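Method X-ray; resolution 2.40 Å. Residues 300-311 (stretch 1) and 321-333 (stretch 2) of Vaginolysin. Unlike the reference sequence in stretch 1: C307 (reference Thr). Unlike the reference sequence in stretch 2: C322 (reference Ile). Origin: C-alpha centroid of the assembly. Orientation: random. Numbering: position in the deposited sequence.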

# COMPACT_ATOMS: atom_id res chain seq x y z
N ILE A 300 12.47 -20.68 -0.52
CA ILE A 300 12.16 -20.35 0.86
C ILE A 300 12.32 -21.58 1.74
O ILE A 300 12.82 -21.50 2.87
N LEU A 301 11.89 -22.75 1.25
CA LEU A 301 11.88 -23.95 2.06
C LEU A 301 13.25 -24.59 2.21
O LEU A 301 13.43 -25.44 3.09
N GLN A 302 14.23 -24.22 1.38
CA GLN A 302 15.61 -24.61 1.65
C GLN A 302 16.24 -23.77 2.76
O GLN A 302 17.34 -24.10 3.21
N ASN A 303 15.58 -22.70 3.18
CA ASN A 303 16.09 -21.81 4.22
C ASN A 303 15.19 -21.79 5.45
O ASN A 303 15.34 -20.90 6.30
N THR A 304 14.27 -22.74 5.58
CA THR A 304 13.32 -22.78 6.68
C THR A 304 13.84 -23.75 7.74
O THR A 304 13.87 -24.97 7.51
N SER A 305 14.24 -23.22 8.88
CA SER A 305 14.56 -24.06 10.03
C SER A 305 13.27 -24.58 10.65
O SER A 305 12.26 -23.88 10.70
N VAL A 306 13.31 -25.83 11.11
CA VAL A 306 12.14 -26.48 11.70
C VAL A 306 12.51 -26.97 13.09
O VAL A 306 13.51 -27.68 13.26
N CYS A 307 11.70 -26.60 14.08
CA CYS A 307 11.92 -26.96 15.47
C CYS A 307 10.62 -27.54 16.00
O CYS A 307 9.61 -26.83 16.09
N ALA A 308 10.63 -28.83 16.36
CA ALA A 308 9.43 -29.57 16.71
C ALA A 308 9.60 -30.20 18.08
O ALA A 308 10.54 -30.98 18.28
N VAL A 309 8.70 -29.89 19.00
CA VAL A 309 8.67 -30.52 20.31
C VAL A 309 7.42 -31.39 20.39
O VAL A 309 6.32 -30.92 20.09
N ILE A 310 7.60 -32.64 20.76
CA ILE A 310 6.52 -33.62 20.79
C ILE A 310 6.14 -33.86 22.24
O ILE A 310 6.99 -33.87 23.14
N LEU A 311 4.84 -34.04 22.48
CA LEU A 311 4.29 -34.14 23.82
C LEU A 311 3.82 -35.56 24.10
O LEU A 311 3.17 -36.18 23.25
N VAL A 321 17.79 -30.04 21.22
CA VAL A 321 18.21 -28.65 21.06
C VAL A 321 17.49 -27.99 19.89
O VAL A 321 17.61 -26.77 19.71
N CYS A 322 16.71 -28.75 19.13
CA CYS A 322 15.87 -28.25 18.05
C CYS A 322 16.69 -27.83 16.84
O CYS A 322 17.51 -26.91 16.90
N THR A 323 16.48 -28.54 15.73
CA THR A 323 17.16 -28.30 14.47
C THR A 323 16.59 -29.23 13.41
O THR A 323 16.42 -30.43 13.66
N GLY A 324 16.27 -28.70 12.24
CA GLY A 324 15.69 -29.52 11.20
C GLY A 324 15.18 -28.66 10.06
O GLY A 324 15.24 -27.43 10.10
N ASN A 325 14.66 -29.35 9.05
CA ASN A 325 14.10 -28.70 7.87
C ASN A 325 12.76 -29.34 7.53
O ASN A 325 12.24 -30.15 8.30
N ILE A 326 12.18 -28.97 6.38
CA ILE A 326 10.89 -29.53 6.00
C ILE A 326 10.94 -31.05 5.96
O ILE A 326 9.94 -31.72 6.24
N ASP A 327 12.10 -31.62 5.62
CA ASP A 327 12.21 -33.07 5.58
C ASP A 327 12.24 -33.67 6.98
O ASP A 327 11.79 -34.81 7.17
N THR A 328 12.75 -32.93 7.97
CA THR A 328 12.59 -33.36 9.36
C THR A 328 11.11 -33.45 9.72
O THR A 328 10.66 -34.45 10.30
N LEU A 329 10.35 -32.41 9.39
CA LEU A 329 8.92 -32.41 9.66
C LEU A 329 8.24 -33.61 9.01
O LEU A 329 7.55 -34.38 9.69
N LYS A 330 8.42 -33.79 7.70
CA LYS A 330 7.68 -34.82 6.98
C LYS A 330 8.01 -36.22 7.48
O LYS A 330 7.18 -37.13 7.33
N ALA A 331 9.19 -36.43 8.08
CA ALA A 331 9.48 -37.71 8.70
C ALA A 331 8.68 -37.89 9.99
O ALA A 331 8.10 -38.95 10.23
N LEU A 332 8.64 -36.85 10.83
CA LEU A 332 7.87 -36.93 12.07
C LEU A 332 6.39 -37.16 11.81
O LEU A 332 5.73 -37.85 12.59
N ILE A 333 5.86 -36.61 10.72
CA ILE A 333 4.46 -36.84 10.37
C ILE A 333 4.24 -38.31 10.05
O ILE A 333 3.37 -38.97 10.63

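The contact is built from a strand, around 305-311, and the segment 321-325 that leads into the helix 326-333. Strand and helix run in roughly the same direction, 32° apart, with axes 7.9 Å apart at their closest. Between them V306, A308 and I310 point in from the strand, and I326, L329 and L332 meet the other stretch from the helix.

V306 is the central bump. Its CA-to-CB bond points toward the other stretch, and it gives up more surface to the contact than any other residue here. In its t rotamer (chi1 165°) the two methyls divide the hollow at the start of the helix. CG2 presses against the backbone, 3.5 Å from N325 C, and lies 4.1 Å from I326 CD1; CG1 reaches forward to L329 CB at 4.3 Å. The beta-branched side chain thus plugs the space where loop becomes helix.

I326 leaves its backbone sideways, but its m, m rotamer brings the end of the side chain nearer. There it lies between V306 and L301, with I326 CG1 4.0 Å from L301 CD2. L301, extended in m, t, supplies the far wall of this pocket, and the methyl of T304 adds a looser edge, its CG2 4.4 Å from I326 CD1. The hydroxyl of T304 is occupied within its own stretch: OG1 donates to I300 O at 2.8 Å.

Further along the strand a small residue and a large one share the same leucine. A308 also points toward the helix, and its lone methyl leaves room for L332, whose m, t rotamer sets CD1 3.8 Å from A308 CB. The other methyl of L332, CD2, meets CD1 of I310, itself m, t, at 4.1 Å, so one leucine spans two inward-pointing strand positions. V309, between them in sequence, points away.

One hydrogen bond crosses between the stretches, and it is backbone to backbone. V306 N donates to G324 O at 2.7 Å, and the same oxygen receives a CA-H...O contact from S305 CA at 3.4 Å. G324 has no side chain, and the space is needed: a CB there would sit tight against V306 O, at 3.3 Å, and clash with T328 OG1 at 2.7 Å. The CA-to-CB bond of N325 points away overall, though CB touches the other stretch; the side chain caps the helix within stretch 2. In its p rotamer, OD1 accepts from T328 N at 3.2 Å and, weakly, from D327 N at 3.0 Å; T328 OG1 returns a weak bond, accepting from N325 N at 3.3 Å.

A covalent tie holds the loop before the helix to the strand. C307 and C322, both different from the reference sequence, form a disulfide, SG to SG 2.0 Å, with chi3 of 80°. C307 leaves its strand sideways as t, whereas C322 points toward the strand with chi1 at -112°, between the usual wells. Its sulfur also packs near the strand backbone, 3.6 Å from A308 N to C322 SG.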

# COMPACT_ATOMS: atom_id res chain seq x y z
CB ILE A 300 10.75 -19.75 0.97
CG1 ILE A 300 10.59 -18.54 0.04
CG2 ILE A 300 10.43 -19.37 2.41
CD1 ILE A 300 11.69 -17.49 0.18
CB LEU A 301 10.88 -24.96 1.48
CG LEU A 301 9.42 -24.47 1.45
CD1 LEU A 301 8.52 -25.50 0.82
CD2 LEU A 301 8.92 -24.12 2.85
CB GLN A 302 16.50 -24.48 0.40
CG GLN A 302 15.86 -24.82 -0.93
CD GLN A 302 15.50 -26.29 -1.07
OE1 GLN A 302 14.38 -26.63 -1.45
NE2 GLN A 302 16.45 -27.17 -0.78
CB ASN A 303 16.25 -20.39 3.68
CG ASN A 303 17.67 -20.10 3.24
OD1 ASN A 303 18.52 -19.74 4.06
ND2 ASN A 303 17.95 -20.26 1.95
CB THR A 304 11.93 -23.19 6.19
OG1 THR A 304 11.49 -22.27 5.19
CG2 THR A 304 10.94 -23.22 7.34
CB SER A 305 15.36 -23.28 11.06
OG SER A 305 16.13 -24.14 11.89
CB VAL A 306 11.63 -27.65 10.82
CG1 VAL A 306 10.67 -28.55 11.60
CG2 VAL A 306 10.94 -27.10 9.58
CB CYS A 307 12.36 -25.74 16.28
SG CYS A 307 12.24 -25.85 18.08
CB ALA A 308 9.13 -30.65 15.67
CB VAL A 309 8.71 -29.50 21.46
CG1 VAL A 309 9.79 -28.46 21.19
CG2 VAL A 309 7.35 -28.83 21.68
CB ILE A 310 6.96 -34.92 20.09
CG1 ILE A 310 7.41 -34.60 18.66
CG2 ILE A 310 5.81 -35.93 20.07
CD1 ILE A 310 8.13 -35.72 17.96
CB LEU A 311 3.12 -33.16 24.00
CG LEU A 311 2.93 -32.08 22.94
CD1 LEU A 311 1.52 -31.54 22.98
CD2 LEU A 311 3.94 -30.95 23.13
CB VAL A 321 19.74 -28.59 20.88
CG1 VAL A 321 20.24 -27.17 20.67
CG2 VAL A 321 20.42 -29.21 22.11
CB CYS A 322 14.99 -27.09 18.53
SG CYS A 322 13.24 -27.55 18.56
CB THR A 323 18.68 -28.50 14.59
OG1 THR A 323 19.23 -28.76 13.30
CG2 THR A 323 19.00 -29.67 15.53
CB ASN A 325 15.07 -28.81 6.69
CG ASN A 325 15.67 -30.19 6.56
OD1 ASN A 325 14.95 -31.17 6.37
ND2 ASN A 325 16.99 -30.28 6.65
CB ILE A 326 10.43 -28.94 4.65
CG1 ILE A 326 10.28 -27.41 4.75
CG2 ILE A 326 9.12 -29.57 4.19
CD1 ILE A 326 9.27 -26.94 5.79
CB ASP A 327 13.46 -33.49 4.80
CG ASP A 327 13.21 -33.56 3.30
OD1 ASP A 327 12.07 -33.84 2.90
OD2 ASP A 327 14.17 -33.34 2.53
CB THR A 328 13.32 -32.39 10.30
OG1 THR A 328 14.73 -32.52 10.13
CG2 THR A 328 12.95 -32.66 11.77
CB LEU A 329 8.30 -31.11 9.14
CG LEU A 329 6.78 -30.99 9.20
CD1 LEU A 329 6.31 -30.69 10.62
CD2 LEU A 329 6.30 -29.92 8.23
CB LYS A 330 7.96 -34.71 5.48
CG LYS A 330 7.62 -33.34 4.91
CD LYS A 330 6.99 -33.42 3.53
CE LYS A 330 5.58 -33.99 3.59
NZ LYS A 330 4.78 -33.64 2.38
CB ALA A 331 10.98 -37.84 8.98
CB LEU A 332 8.07 -35.65 12.89
CG LEU A 332 9.50 -35.38 13.37
CD1 LEU A 332 9.60 -34.00 14.00
CD2 LEU A 332 9.95 -36.45 14.37
CB ILE A 333 4.05 -35.95 9.18
CG1 ILE A 333 4.28 -34.47 9.50
CG2 ILE A 333 2.59 -36.20 8.80
CD1 ILE A 333 3.72 -34.01 10.82